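Local coordinates for pullulanase (Klebsiella oxytoca, PDB 2YOC), which hydrolyses alpha-1,6-glucosidic linkages in pullulan and in branched alpha-glucans and is a substrate of the type 2 secretion system, at residues Glu571-Ile576 with Thr655-Asp660; Ser649-Thr654 with Trp679-Ala684; Leu1018-Ile1023 with Asn1034-Ala1039. All blocks are in the same frame, centred on the assembly; numbering follows the deposited sequence.

Contact 1: Glu571-Ile576 with Thr655-Asp660; sequences EFRTMI and TDYKID
Arg573 and Phe572, neighbours on helix 567-582, meet Tyr657 from the loop that follows helix 640-655, and both side chains cross the tyrosine at about a right angle. The rings of Phe572 and Tyr657 lie obliquely, their planes 69° apart, with Phe572 CD1 3.7 Å from Tyr657 CD1. One face of the Phe572 ring is covered from within the helix by the CE methyl of Met575 (present as selenomethionine), which lies over its centre. Ile659 CD1 comes to the edge of that ring and also touches Ile576 CD1 at 3.8 Å.

Arg573 runs extended from CG to NE, past the tyrosine, to the backbone of the loop. Its guanidinium grips a single atom side-on: NE and NH2 each donate to Asp656 O at 2.9 Å. The oxygen lies in the guanidinium plane, whereas both nitrogens are tilted from the carbonyl plane on the same side. Arg573 NH2 also bonds Leu384 O and NH1 bonds Leu389 O. Lys658, with positive phi, turns the chain out of the helix toward strand 661-664. With Asp656 OD1 4.5 Å from Arg573 NH2, beyond a salt bridge, the guanidinium is held by main-chain carbonyls, whose dipoles would be expected to stabilise its charge.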
loop_
_atom_site.group_PDB
_atom_site.type_symbol
_atom_site.label_atom_id
_atom_site.label_comp_id
_atom_site.label_asym_id
_atom_site.label_seq_id
_atom_site.Cartn_x
_atom_site.Cartn_y
_atom_site.Cartn_z
ATOM N N GLU B 571 27.829 37.423 -35.596
ATOM C CA GLU B 571 27.286 36.217 -36.226
ATOM C C GLU B 571 26.246 35.494 -35.370
ATOM O O GLU B 571 25.175 35.151 -35.882
ATOM C CB GLU B 571 28.407 35.267 -36.642
ATOM C CG GLU B 571 29.302 35.851 -37.718
ATOM C CD GLU B 571 30.135 34.879 -38.528
ATOM O OE1 GLU B 571 30.064 33.646 -38.296
ATOM O OE2 GLU B 571 30.819 35.369 -39.454
ATOM N N PHE B 572 26.554 35.272 -34.071
ATOM C CA PHE B 572 25.654 34.638 -33.097
ATOM C C PHE B 572 24.350 35.441 -33.038
ATOM O O PHE B 572 23.277 34.875 -33.221
ATOM C CB PHE B 572 26.310 34.636 -31.721
ATOM C CG PHE B 572 25.596 33.833 -30.676
ATOM C CD1 PHE B 572 24.433 34.306 -30.085
ATOM C CD2 PHE B 572 26.120 32.637 -30.227
ATOM C CE1 PHE B 572 23.789 33.572 -29.090
ATOM C CE2 PHE B 572 25.494 31.924 -29.209
ATOM C CZ PHE B 572 24.325 32.387 -28.657
ATOM N N ARG B 573 24.452 36.772 -32.802
ATOM C CA ARG B 573 23.320 37.693 -32.771
ATOM C C ARG B 573 22.517 37.582 -34.067
ATOM O O ARG B 573 21.300 37.406 -34.011
ATOM C CB ARG B 573 23.796 39.121 -32.519
ATOM C CG ARG B 573 24.058 39.390 -31.050
ATOM C CD ARG B 573 24.708 40.741 -30.847
ATOM N NE ARG B 573 24.594 41.225 -29.470
ATOM C CZ ARG B 573 25.259 42.268 -28.999
ATOM N NH1 ARG B 573 26.091 42.939 -29.783
ATOM N NH2 ARG B 573 25.110 42.643 -27.737
ATOM N N THR B 574 23.213 37.551 -35.219
ATOM C CA THR B 574 22.587 37.361 -36.517
ATOM C C THR B 574 21.749 36.092 -36.526
ATOM O O THR B 574 20.621 36.134 -37.018
ATOM C CB THR B 574 23.595 37.390 -37.647
ATOM O OG1 THR B 574 24.395 38.586 -37.545
ATOM C CG2 THR B 574 22.906 37.303 -39.016
HETATM N N MSE B 575 22.271 34.981 -35.947
HETATM C CA MSE B 575 21.506 33.733 -35.852
HETATM C C MSE B 575 20.270 33.934 -34.960
HETATM O O MSE B 575 19.187 33.485 -35.348
HETATM C CB MSE B 575 22.358 32.596 -35.326
HETATM C CG MSE B 575 21.601 31.302 -35.211
HETATM SE SE MSE B 575 22.546 30.026 -34.115
HETATM C CE MSE B 575 22.856 31.226 -32.489
ATOM N N ILE B 576 20.412 34.648 -33.808
ATOM C CA ILE B 576 19.281 34.904 -32.933
ATOM C C ILE B 576 18.203 35.671 -33.695
ATOM O O ILE B 576 17.049 35.222 -33.728
ATOM C CB ILE B 576 19.664 35.560 -31.566
ATOM C CG1 ILE B 576 20.702 34.711 -30.757
ATOM C CG2 ILE B 576 18.419 35.895 -30.733
ATOM C CD1 ILE B 576 20.226 33.279 -30.275
ATOM N N THR B 655 20.451 39.994 -21.637
ATOM C CA THR B 655 20.338 41.277 -22.354
ATOM C C THR B 655 21.192 41.522 -23.558
ATOM O O THR B 655 20.733 42.209 -24.484
ATOM C CB THR B 655 20.306 42.536 -21.483
ATOM O OG1 THR B 655 21.283 42.480 -20.449
ATOM C CG2 THR B 655 18.917 42.852 -20.988
ATOM N N ASP B 656 22.427 41.044 -23.561
ATOM C CA ASP B 656 23.258 41.325 -24.720
ATOM C C ASP B 656 22.997 40.346 -25.870
ATOM O O ASP B 656 23.041 40.730 -27.041
ATOM C CB ASP B 656 24.717 41.452 -24.303
ATOM C CG ASP B 656 24.891 42.488 -23.183
ATOM O OD1 ASP B 656 24.420 43.646 -23.353
ATOM O OD2 ASP B 656 25.497 42.145 -22.144
ATOM N N TYR B 657 22.605 39.120 -25.525
ATOM C CA TYR B 657 22.312 38.088 -26.523
ATOM C C TYR B 657 20.848 37.801 -26.772
ATOM O O TYR B 657 20.516 37.128 -27.758
ATOM C CB TYR B 657 23.130 36.827 -26.277
ATOM C CG TYR B 657 24.584 37.099 -26.564
ATOM C CD1 TYR B 657 25.048 37.195 -27.872
ATOM C CD2 TYR B 657 25.484 37.348 -25.533
ATOM C CE1 TYR B 657 26.394 37.418 -28.142
ATOM C CE2 TYR B 657 26.826 37.602 -25.794
ATOM C CZ TYR B 657 27.281 37.621 -27.100
ATOM O OH TYR B 657 28.612 37.832 -27.366
ATOM N N LYS B 658 19.960 38.365 -25.915
ATOM C CA LYS B 658 18.515 38.249 -26.067
ATOM C C LYS B 658 18.049 36.791 -26.118
ATOM O O LYS B 658 17.333 36.376 -27.040
ATOM C CB LYS B 658 18.015 39.111 -27.250
ATOM C CG LYS B 658 18.087 40.603 -26.949
ATOM C CD LYS B 658 17.554 41.468 -28.067
ATOM C CE LYS B 658 17.585 42.895 -27.588
ATOM N NZ LYS B 658 16.791 43.805 -28.442
ATOM N N ILE B 659 18.496 36.014 -25.111
ATOM C CA ILE B 659 18.130 34.604 -24.935
ATOM C C ILE B 659 16.831 34.598 -24.086
ATOM O O ILE B 659 16.681 35.456 -23.181
ATOM C CB ILE B 659 19.326 33.845 -24.298
ATOM C CG1 ILE B 659 20.529 33.799 -25.269
ATOM C CG2 ILE B 659 18.955 32.457 -23.795
ATOM C CD1 ILE B 659 20.446 32.828 -26.538
ATOM N N ASP B 660 15.880 33.698 -24.418
ATOM C CA ASP B 660 14.590 33.666 -23.726
ATOM C C ASP B 660 14.493 32.707 -22.563
ATOM O O ASP B 660 13.644 32.900 -21.685
ATOM C CB ASP B 660 13.440 33.410 -24.718
ATOM C CG ASP B 660 13.480 34.318 -25.927
ATOM O OD1 ASP B 660 13.424 35.567 -25.737
ATOM O OD2 ASP B 660 13.641 33.791 -27.057
#

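Contact 2: Ser649-Thr654 with Trp679-Ala684; sequences SLAVWT and WERIKA
Ile682 of helix 672-683 packs its two branches against different turns of helix 640-655, and this one side chain carries most of the contact. Its CD1 lies against the backbone, 3.4 Å from Ala651 N, and also meets Leu650 CB at 3.7 Å. The other branch reaches Thr654: Ile682 CG2, anti to the backbone N, sits 3.5 Å from Thr654 OG1 and close to the threonine methyl. That hydroxyl is turned back on its own helix and donates to Leu650 O at 2.6 Å, so Leu650 O accepts from both Thr654 N and Thr654 OG1. Beneath this apolar part, Leu650 and Thr654 rest on Phe662 of strand 661-664.

Toward solvent the contact thins. Arg681 NH2 comes only to 4.0 Å from Ala651 CB, while the polar partner of this nitrogen is Asp648, in a salt bridge. No hydrogen bond joins the two segments. The short helical segments approach to 9.7 Å between axes and run in nearly the same direction, 33° apart. Two roughly parallel helices, linked through a strand of the parallel barrel beneath them, are what the outer layer of a (beta/alpha)8 barrel of the alpha-amylase type looks like.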
loop_
_atom_site.group_PDB
_atom_site.type_symbol
_atom_site.label_atom_id
_atom_site.label_comp_id
_atom_site.label_asym_id
_atom_site.label_seq_id
_atom_site.Cartn_x
_atom_site.Cartn_y
_atom_site.Cartn_z
ATOM N N SER B 649 27.082 35.870 -15.747
ATOM C CA SER B 649 27.146 35.251 -17.056
ATOM C C SER B 649 25.766 35.231 -17.699
ATOM O O SER B 649 25.615 35.672 -18.833
ATOM C CB SER B 649 27.687 33.834 -16.964
ATOM O OG SER B 649 27.849 33.368 -18.293
ATOM N N LEU B 650 24.754 34.766 -16.957
ATOM C CA LEU B 650 23.388 34.686 -17.451
ATOM C C LEU B 650 22.839 36.066 -17.814
ATOM O O LEU B 650 22.120 36.188 -18.803
ATOM C CB LEU B 650 22.488 33.934 -16.479
ATOM C CG LEU B 650 22.816 32.454 -16.241
ATOM C CD1 LEU B 650 22.372 32.028 -14.868
ATOM C CD2 LEU B 650 22.174 31.562 -17.291
ATOM N N ALA B 651 23.266 37.114 -17.099
ATOM C CA ALA B 651 22.857 38.507 -17.380
ATOM C C ALA B 651 23.227 38.878 -18.805
ATOM O O ALA B 651 22.361 39.321 -19.549
ATOM C CB ALA B 651 23.502 39.472 -16.391
ATOM N N VAL B 652 24.491 38.633 -19.200
ATOM C CA VAL B 652 24.983 38.903 -20.544
ATOM C C VAL B 652 24.166 38.149 -21.626
ATOM O O VAL B 652 23.690 38.777 -22.583
ATOM C CB VAL B 652 26.497 38.630 -20.630
ATOM C CG1 VAL B 652 26.989 38.614 -22.061
ATOM C CG2 VAL B 652 27.281 39.648 -19.816
ATOM N N TRP B 653 23.973 36.829 -21.466
ATOM C CA TRP B 653 23.209 36.074 -22.461
ATOM C C TRP B 653 21.772 36.583 -22.514
ATOM O O TRP B 653 21.183 36.659 -23.598
ATOM C CB TRP B 653 23.254 34.569 -22.191
ATOM C CG TRP B 653 24.636 33.975 -22.185
ATOM C CD1 TRP B 653 25.328 33.517 -21.101
ATOM C CD2 TRP B 653 25.493 33.771 -23.323
ATOM N NE1 TRP B 653 26.538 32.986 -21.502
ATOM C CE2 TRP B 653 26.667 33.139 -22.858
ATOM C CE3 TRP B 653 25.368 34.032 -24.700
ATOM C CZ2 TRP B 653 27.711 32.781 -23.720
ATOM C CZ3 TRP B 653 26.390 33.642 -25.557
ATOM C CH2 TRP B 653 27.549 33.047 -25.065
ATOM N N THR B 654 21.243 37.014 -21.350
ATOM C CA THR B 654 19.902 37.577 -21.246
ATOM C C THR B 654 19.747 38.886 -22.017
ATOM O O THR B 654 19.001 38.854 -22.996
ATOM C CB THR B 654 19.378 37.557 -19.814
ATOM O OG1 THR B 654 19.542 36.242 -19.310
ATOM C CG2 THR B 654 17.921 37.907 -19.729
ATOM N N TRP B 679 17.839 33.252 -10.601
ATOM C CA TRP B 679 16.586 33.502 -11.248
ATOM C C TRP B 679 16.015 34.887 -10.901
ATOM O O TRP B 679 15.728 35.659 -11.814
ATOM C CB TRP B 679 15.605 32.392 -10.979
ATOM C CG TRP B 679 14.447 32.410 -11.939
ATOM C CD1 TRP B 679 14.490 32.643 -13.286
ATOM C CD2 TRP B 679 13.076 32.182 -11.618
ATOM N NE1 TRP B 679 13.226 32.620 -13.811
ATOM C CE2 TRP B 679 12.341 32.291 -12.820
ATOM C CE3 TRP B 679 12.399 31.872 -10.431
ATOM C CZ2 TRP B 679 10.969 32.074 -12.874
ATOM C CZ3 TRP B 679 11.032 31.681 -10.482
ATOM C CH2 TRP B 679 10.334 31.768 -11.692
ATOM N N GLU B 680 15.955 35.247 -9.601
ATOM C CA GLU B 680 15.460 36.557 -9.209
ATOM C C GLU B 680 16.291 37.676 -9.837
ATOM O O GLU B 680 15.732 38.667 -10.348
ATOM C CB GLU B 680 15.366 36.708 -7.687
ATOM C CG GLU B 680 14.190 36.009 -7.019
ATOM C CD GLU B 680 12.899 35.829 -7.794
ATOM O OE1 GLU B 680 12.281 36.852 -8.170
ATOM O OE2 GLU B 680 12.492 34.663 -8.003
ATOM N N ARG B 681 17.612 37.470 -9.878
ATOM C CA ARG B 681 18.554 38.403 -10.454
ATOM C C ARG B 681 18.268 38.580 -11.947
ATOM O O ARG B 681 18.003 39.702 -12.370
ATOM C CB ARG B 681 19.989 37.959 -10.143
ATOM C CG ARG B 681 21.029 38.668 -10.973
ATOM C CD ARG B 681 22.045 39.487 -10.185
ATOM N NE ARG B 681 23.296 39.636 -10.945
ATOM C CZ ARG B 681 23.443 40.388 -12.038
ATOM N NH1 ARG B 681 22.417 41.092 -12.514
ATOM N NH2 ARG B 681 24.608 40.433 -12.667
ATOM N N ILE B 682 18.213 37.494 -12.710
ATOM C CA ILE B 682 17.943 37.569 -14.147
ATOM C C ILE B 682 16.572 38.179 -14.495
ATOM O O ILE B 682 16.445 38.878 -15.511
ATOM C CB ILE B 682 18.203 36.201 -14.826
ATOM C CG1 ILE B 682 19.661 35.723 -14.614
ATOM C CG2 ILE B 682 17.849 36.188 -16.301
ATOM C CD1 ILE B 682 20.768 36.776 -14.866
ATOM N N LYS B 683 15.565 37.969 -13.609
ATOM C CA LYS B 683 14.190 38.468 -13.789
ATOM C C LYS B 683 14.138 39.977 -13.866
ATOM O O LYS B 683 13.234 40.529 -14.498
ATOM C CB LYS B 683 13.228 37.909 -12.728
ATOM C CG LYS B 683 12.732 36.514 -13.081
ATOM C CD LYS B 683 11.422 36.224 -12.419
ATOM C CE LYS B 683 11.543 35.361 -11.192
ATOM N NZ LYS B 683 10.390 35.578 -10.286
ATOM N N ALA B 684 15.144 40.643 -13.282
ATOM C CA ALA B 684 15.218 42.091 -13.302
ATOM C C ALA B 684 15.678 42.634 -14.669
ATOM O O ALA B 684 15.575 43.842 -14.921
ATOM C CB ALA B 684 16.117 42.572 -12.187
#

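Contact 3: Leu1018-Ile1023 with Asn1034-Ala1039; sequences LQLSAI and NGVQIA
Ile1038 places its CD1 methyl against the main chain of 1018-1023, 3.4 Å from Leu1020 N and 3.9 Å from Gln1019 CA. The same methyl meets Leu1020 CB at 4.0 Å, while the other branch of the isoleucine, through CG2, is a looser neighbour of Leu1018 CB at 4.4 Å. A second apolar pair lies alongside: Leu1020 CD1 faces Val1036 CG1 at 4.2 Å, the two side chains inclined to each other. The valine methyl that meets Leu1020 is the one anti to the backbone N (chi1 160°). No hydrogen bond passes between the segments, and the residues that touch are all partly exposed; this surface contact rests on apolar packing, in part of a side chain on main chain.

Each segment belongs to a different antiparallel sheet of the C-terminal pullulanase-type domain, a mainly beta module of the kind that follows the catalytic barrel in alpha-amylase relatives. Strand 1019-1020 is an outermost strand of the five-stranded sheet, where the backbone of Gln1019 bonds that of Glu1055. Strand 1037-1038 is an outermost strand of the three-stranded sheet, tied by backbone bonds between Gln1037 and Thr1045.

The next shell backs both apolar pairs. Ile1038 rests on Val1044, and Val1036 touches Val1044 and Leu1046 of its own sheet as well as Ala1052 of the neighbouring one. Leu1020 leans on Leu1054, and Leu1018 on Phe1013. Just beyond Leu1020, Ser1021 takes the N-cap position of helix 1022-1027, with its side chain against Leu943 of helix 927-945.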
loop_
_atom_site.group_PDB
_atom_site.type_symbol
_atom_site.label_atom_id
_atom_site.label_comp_id
_atom_site.label_asym_id
_atom_site.label_seq_id
_atom_site.Cartn_x
_atom_site.Cartn_y
_atom_site.Cartn_z
ATOM N N LEU B 1018 -19.810 14.722 -29.840
ATOM C CA LEU B 1018 -18.398 14.939 -30.111
ATOM C C LEU B 1018 -18.127 15.020 -31.591
ATOM O O LEU B 1018 -18.910 14.541 -32.404
ATOM C CB LEU B 1018 -17.586 13.776 -29.533
ATOM C CG LEU B 1018 -17.655 13.556 -28.037
ATOM C CD1 LEU B 1018 -17.048 12.228 -27.700
ATOM C CD2 LEU B 1018 -16.967 14.678 -27.260
ATOM N N GLN B 1019 -17.011 15.613 -31.945
ATOM C CA GLN B 1019 -16.556 15.728 -33.323
ATOM C C GLN B 1019 -15.048 15.658 -33.309
ATOM O O GLN B 1019 -14.425 16.069 -32.318
ATOM C CB GLN B 1019 -17.068 17.024 -34.017
ATOM C CG GLN B 1019 -16.529 18.343 -33.465
ATOM C CD GLN B 1019 -17.372 19.535 -33.823
ATOM O OE1 GLN B 1019 -18.491 19.424 -34.328
ATOM N NE2 GLN B 1019 -16.867 20.716 -33.516
ATOM N N LEU B 1020 -14.461 15.103 -34.378
ATOM C CA LEU B 1020 -13.016 14.987 -34.518
ATOM C C LEU B 1020 -12.469 16.382 -34.809
ATOM O O LEU B 1020 -13.179 17.196 -35.397
ATOM C CB LEU B 1020 -12.709 14.027 -35.673
ATOM C CG LEU B 1020 -11.257 13.641 -35.896
ATOM C CD1 LEU B 1020 -10.739 12.762 -34.774
ATOM C CD2 LEU B 1020 -11.086 12.964 -37.237
ATOM N N SER B 1021 -11.240 16.670 -34.382
ATOM C CA SER B 1021 -10.643 17.974 -34.634
ATOM C C SER B 1021 -10.590 18.288 -36.135
ATOM O O SER B 1021 -10.252 17.406 -36.953
ATOM C CB SER B 1021 -9.230 18.047 -34.066
ATOM O OG SER B 1021 -8.743 19.380 -34.122
ATOM N N ALA B 1022 -10.911 19.561 -36.485
ATOM C CA ALA B 1022 -10.852 20.072 -37.853
ATOM C C ALA B 1022 -9.451 19.838 -38.410
ATOM O O ALA B 1022 -9.333 19.439 -39.563
ATOM C CB ALA B 1022 -11.171 21.550 -37.870
ATOM N N ILE B 1023 -8.400 20.009 -37.554
ATOM C CA ILE B 1023 -6.972 19.773 -37.832
ATOM C C ILE B 1023 -6.807 18.330 -38.373
ATOM O O ILE B 1023 -6.208 18.140 -39.444
ATOM C CB ILE B 1023 -6.094 20.053 -36.548
ATOM C CG1 ILE B 1023 -6.041 21.559 -36.172
ATOM C CG2 ILE B 1023 -4.664 19.547 -36.693
ATOM C CD1 ILE B 1023 -7.133 22.073 -35.248
ATOM N N ASN B 1034 -6.995 8.842 -38.931
ATOM C CA ASN B 1034 -7.540 8.220 -40.137
ATOM C C ASN B 1034 -8.245 6.897 -39.810
ATOM O O ASN B 1034 -7.601 5.940 -39.348
ATOM C CB ASN B 1034 -6.467 8.034 -41.206
ATOM C CG ASN B 1034 -6.934 7.206 -42.387
ATOM O OD1 ASN B 1034 -7.841 7.593 -43.146
ATOM N ND2 ASN B 1034 -6.368 6.015 -42.520
ATOM N N GLY B 1035 -9.571 6.906 -39.969
ATOM C CA GLY B 1035 -10.415 5.752 -39.680
ATOM C C GLY B 1035 -11.209 5.814 -38.390
ATOM O O GLY B 1035 -11.984 4.895 -38.112
ATOM N N VAL B 1036 -10.994 6.871 -37.573
ATOM C CA VAL B 1036 -11.712 7.104 -36.310
ATOM C C VAL B 1036 -13.201 7.296 -36.610
ATOM O O VAL B 1036 -13.570 8.144 -37.429
ATOM C CB VAL B 1036 -11.101 8.267 -35.470
ATOM C CG1 VAL B 1036 -12.090 8.834 -34.452
ATOM C CG2 VAL B 1036 -9.824 7.819 -34.776
ATOM N N GLN B 1037 -14.042 6.474 -35.975
ATOM C CA GLN B 1037 -15.482 6.524 -36.186
ATOM C C GLN B 1037 -16.175 7.146 -35.003
ATOM O O GLN B 1037 -15.927 6.748 -33.858
ATOM C CB GLN B 1037 -16.081 5.113 -36.436
ATOM C CG GLN B 1037 -15.238 4.156 -37.279
ATOM C CD GLN B 1037 -15.384 4.381 -38.768
ATOM O OE1 GLN B 1037 -15.163 5.489 -39.297
ATOM N NE2 GLN B 1037 -15.719 3.315 -39.485
ATOM N N ILE B 1038 -17.054 8.115 -35.273
ATOM C CA ILE B 1038 -17.864 8.695 -34.212
ATOM C C ILE B 1038 -19.304 8.435 -34.593
ATOM O O ILE B 1038 -19.811 9.054 -35.530
ATOM C CB ILE B 1038 -17.577 10.177 -33.772
ATOM C CG1 ILE B 1038 -16.163 10.687 -34.166
ATOM C CG2 ILE B 1038 -17.785 10.330 -32.269
ATOM C CD1 ILE B 1038 -16.130 12.121 -34.664
ATOM N N ALA B 1039 -19.933 7.439 -33.923
ATOM C CA ALA B 1039 -21.326 7.056 -34.157
ATOM C C ALA B 1039 -22.232 8.113 -33.605
ATOM O O ALA B 1039 -21.907 8.736 -32.581
ATOM C CB ALA B 1039 -21.636 5.727 -33.504
#

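How the contacts relate
Contacts 1 and 2 are neighbours in the catalytic barrel, their centres 14 Å apart, and their segments alternate along the chain: 571-576, 649-654, 655-660, 679-684. Probable hydrogen bonds run from Tyr657 N to Val652 O and from Ile659 N to Trp653 O, and Phe572 packs on Trp653. Together they connect helices 567-582, 640-655 (through the loop after it) and 672-683, which lie outside parallel strands 586-591, 661-664 and 690-693. Contact 3 follows later in the sequence, in the C-terminal domain, its centre 43 Å from contact 1 and 46 Å from contact 2, and touches neither. Contacts 1 and 2 thus knit the helical layer round the barrel, whereas contact 3 joins two sheets within the C-terminal domain.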